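Local coordinates for protein hypothetical sensory transduction histidine kinase (Methanosarcina mazei, PDB 3LI9) that probably senses an extracellular signal, as the outer domain of a putative membrane histidine kinase that phosphorylates a protein histidine with ATP, at residues Arg64-Asn69 against Gly112-Glu117. Residues are numbered along the deposited sequence; the frame is centred on the assembly and turned at random.
Sequences RILNEN and GPVIIE
In this PDC-fold (Cache) sensor domain, the last turn of helix 55-67 meets the loop residue that leads into strand 115-118, which pairs antiparallel with strand 105-108. That residue, Val114, turns both its methyls to the helix. CG1, anti to the backbone N (chi1 174°), comes within 4.2 Å of Leu66 CD2, while CG2 lies 3.7 Å from Asn67 OD1. A branched valine thus serves two neighbouring helix residues at once. Leu66 is the buried partner and also touches Leu72, Cys107 and the side chain of Lys109, a mostly apolar surround that suits leucine. Asn67 is exposed; with CG anti to the carbonyl carbon (chi1 -77°), its amide end comes nearer to Val114, where the oxygen merely touches a methyl. The helix end is also tied to itself: Arg64 NE forms a salt bridge with the anti lone pair of Glu68 OE2 (2.8 Å), near the guanidinium plane, and Asn69 turns its amide back so that ND2 donates to Ile65 O (2.9 Å), giving a carbonyl of the last turn a partner. With just 105 Å² buried, the contact between the segments rests on dispersion and on exclusion of water from the methyls, without a directional bond.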
loop_
_atom_site.group_PDB
_atom_site.type_symbol
_atom_site.label_atom_id
_atom_site.label_comp_id
_atom_site.label_asym_id
_atom_site.label_seq_id
_atom_site.Cartn_x
_atom_site.Cartn_y
_atom_site.Cartn_z
ATOM N N ARG A 64 -13.251 16.315 1.093
ATOM C CA ARG A 64 -14.468 15.575 0.674
ATOM C C ARG A 64 -14.102 14.134 0.282
ATOM O O ARG A 64 -14.797 13.177 0.639
ATOM C CB ARG A 64 -15.221 16.340 -0.434
ATOM C CG ARG A 64 -16.487 15.631 -0.907
ATOM C CD ARG A 64 -17.481 15.641 0.294
ATOM N NE ARG A 64 -18.853 15.186 -0.152
ATOM C CZ ARG A 64 -19.753 16.037 -0.684
ATOM N NH1 ARG A 64 -19.476 17.291 -0.834
ATOM N NH2 ARG A 64 -20.974 15.589 -0.989
ATOM N N ILE A 65 -13.010 13.976 -0.490
ATOM C CA ILE A 65 -12.645 12.629 -0.932
ATOM C C ILE A 65 -12.304 11.797 0.326
ATOM O O ILE A 65 -12.630 10.617 0.406
ATOM C CB ILE A 65 -11.416 12.739 -1.876
ATOM C CG1 ILE A 65 -11.859 13.357 -3.209
ATOM C CG2 ILE A 65 -10.791 11.301 -2.135
ATOM C CD1 ILE A 65 -10.691 13.643 -4.156
ATOM N N LEU A 66 -11.624 12.356 1.329
ATOM C CA LEU A 66 -11.329 11.591 2.546
ATOM C C LEU A 66 -12.627 11.169 3.258
ATOM O O LEU A 66 -12.801 10.012 3.588
ATOM C CB LEU A 66 -10.442 12.443 3.478
ATOM C CG LEU A 66 -10.223 11.788 4.849
ATOM C CD1 LEU A 66 -9.333 10.537 4.589
ATOM C CD2 LEU A 66 -9.464 12.783 5.707
ATOM N N ASN A 67 -13.524 12.122 3.391
ATOM C CA ASN A 67 -14.807 11.882 4.125
ATOM C C ASN A 67 -15.683 10.877 3.427
ATOM O O ASN A 67 -16.446 10.142 4.154
ATOM C CB ASN A 67 -15.525 13.203 4.425
ATOM C CG ASN A 67 -14.850 13.925 5.622
ATOM O OD1 ASN A 67 -14.308 13.258 6.575
ATOM N ND2 ASN A 67 -14.909 15.239 5.619
ATOM N N GLU A 68 -15.629 10.790 2.100
ATOM C CA GLU A 68 -16.488 9.874 1.352
ATOM C C GLU A 68 -15.843 8.480 1.190
ATOM O O GLU A 68 -16.430 7.610 0.565
ATOM C CB GLU A 68 -16.732 10.446 -0.065
ATOM C CG GLU A 68 -17.608 11.753 -0.088
ATOM C CD GLU A 68 -19.019 11.572 0.366
ATOM O OE1 GLU A 68 -19.507 10.421 0.504
ATOM O OE2 GLU A 68 -19.659 12.587 0.626
ATOM N N ASN A 69 -14.624 8.302 1.741
ATOM C CA ASN A 69 -13.914 7.038 1.572
ATOM C C ASN A 69 -13.343 6.605 2.917
ATOM O O ASN A 69 -12.190 6.842 3.235
ATOM C CB ASN A 69 -12.736 7.252 0.585
ATOM C CG ASN A 69 -13.215 7.287 -0.857
ATOM O OD1 ASN A 69 -13.555 6.259 -1.440
ATOM N ND2 ASN A 69 -13.268 8.487 -1.453
ATOM N N GLY A 112 -7.315 11.199 14.833
ATOM C CA GLY A 112 -8.751 11.105 15.117
ATOM C C GLY A 112 -9.658 12.074 14.359
ATOM O O GLY A 112 -10.415 11.695 13.462
ATOM N N PRO A 113 -9.619 13.387 14.700
ATOM C CA PRO A 113 -10.482 14.337 13.974
ATOM C C PRO A 113 -9.805 14.681 12.588
ATOM O O PRO A 113 -8.583 14.469 12.421
ATOM C CB PRO A 113 -10.482 15.574 14.890
ATOM C CG PRO A 113 -9.203 15.480 15.667
ATOM C CD PRO A 113 -9.011 13.957 15.904
ATOM N N VAL A 114 -10.568 15.165 11.641
ATOM C CA VAL A 114 -10.017 15.546 10.299
ATOM C C VAL A 114 -9.309 16.886 10.430
ATOM O O VAL A 114 -9.873 17.869 10.902
ATOM C CB VAL A 114 -11.134 15.646 9.249
ATOM C CG1 VAL A 114 -10.641 16.170 7.906
ATOM C CG2 VAL A 114 -11.839 14.272 9.100
ATOM N N ILE A 115 -8.033 16.906 10.092
ATOM C CA ILE A 115 -7.255 18.139 10.092
ATOM C C ILE A 115 -6.450 18.266 8.799
ATOM O O ILE A 115 -6.324 17.283 8.050
ATOM C CB ILE A 115 -6.316 18.291 11.293
ATOM C CG1 ILE A 115 -5.209 17.320 11.300
ATOM C CG2 ILE A 115 -7.161 18.344 12.657
ATOM C CD1 ILE A 115 -4.067 17.790 12.288
ATOM N N ILE A 116 -5.963 19.496 8.506
ATOM C CA ILE A 116 -5.069 19.611 7.337
ATOM C C ILE A 116 -3.803 20.214 7.832
ATOM O O ILE A 116 -3.838 21.287 8.461
ATOM C CB ILE A 116 -5.658 20.478 6.183
ATOM C CG1 ILE A 116 -6.974 19.826 5.710
ATOM C CG2 ILE A 116 -4.570 20.593 5.106
ATOM C CD1 ILE A 116 -7.682 20.586 4.583
ATOM N N GLU A 117 -2.699 19.529 7.595
ATOM C CA GLU A 117 -1.354 20.024 8.012
ATOM C C GLU A 117 -0.430 19.852 6.822
ATOM O O GLU A 117 -0.725 19.067 5.948
ATOM C CB GLU A 117 -0.818 19.241 9.238
ATOM C CG GLU A 117 -0.812 17.740 9.142
ATOM C CD GLU A 117 -0.927 17.101 10.583
ATOM O OE1 GLU A 117 -1.499 15.989 10.639
ATOM O OE2 GLU A 117 -0.486 17.729 11.657
#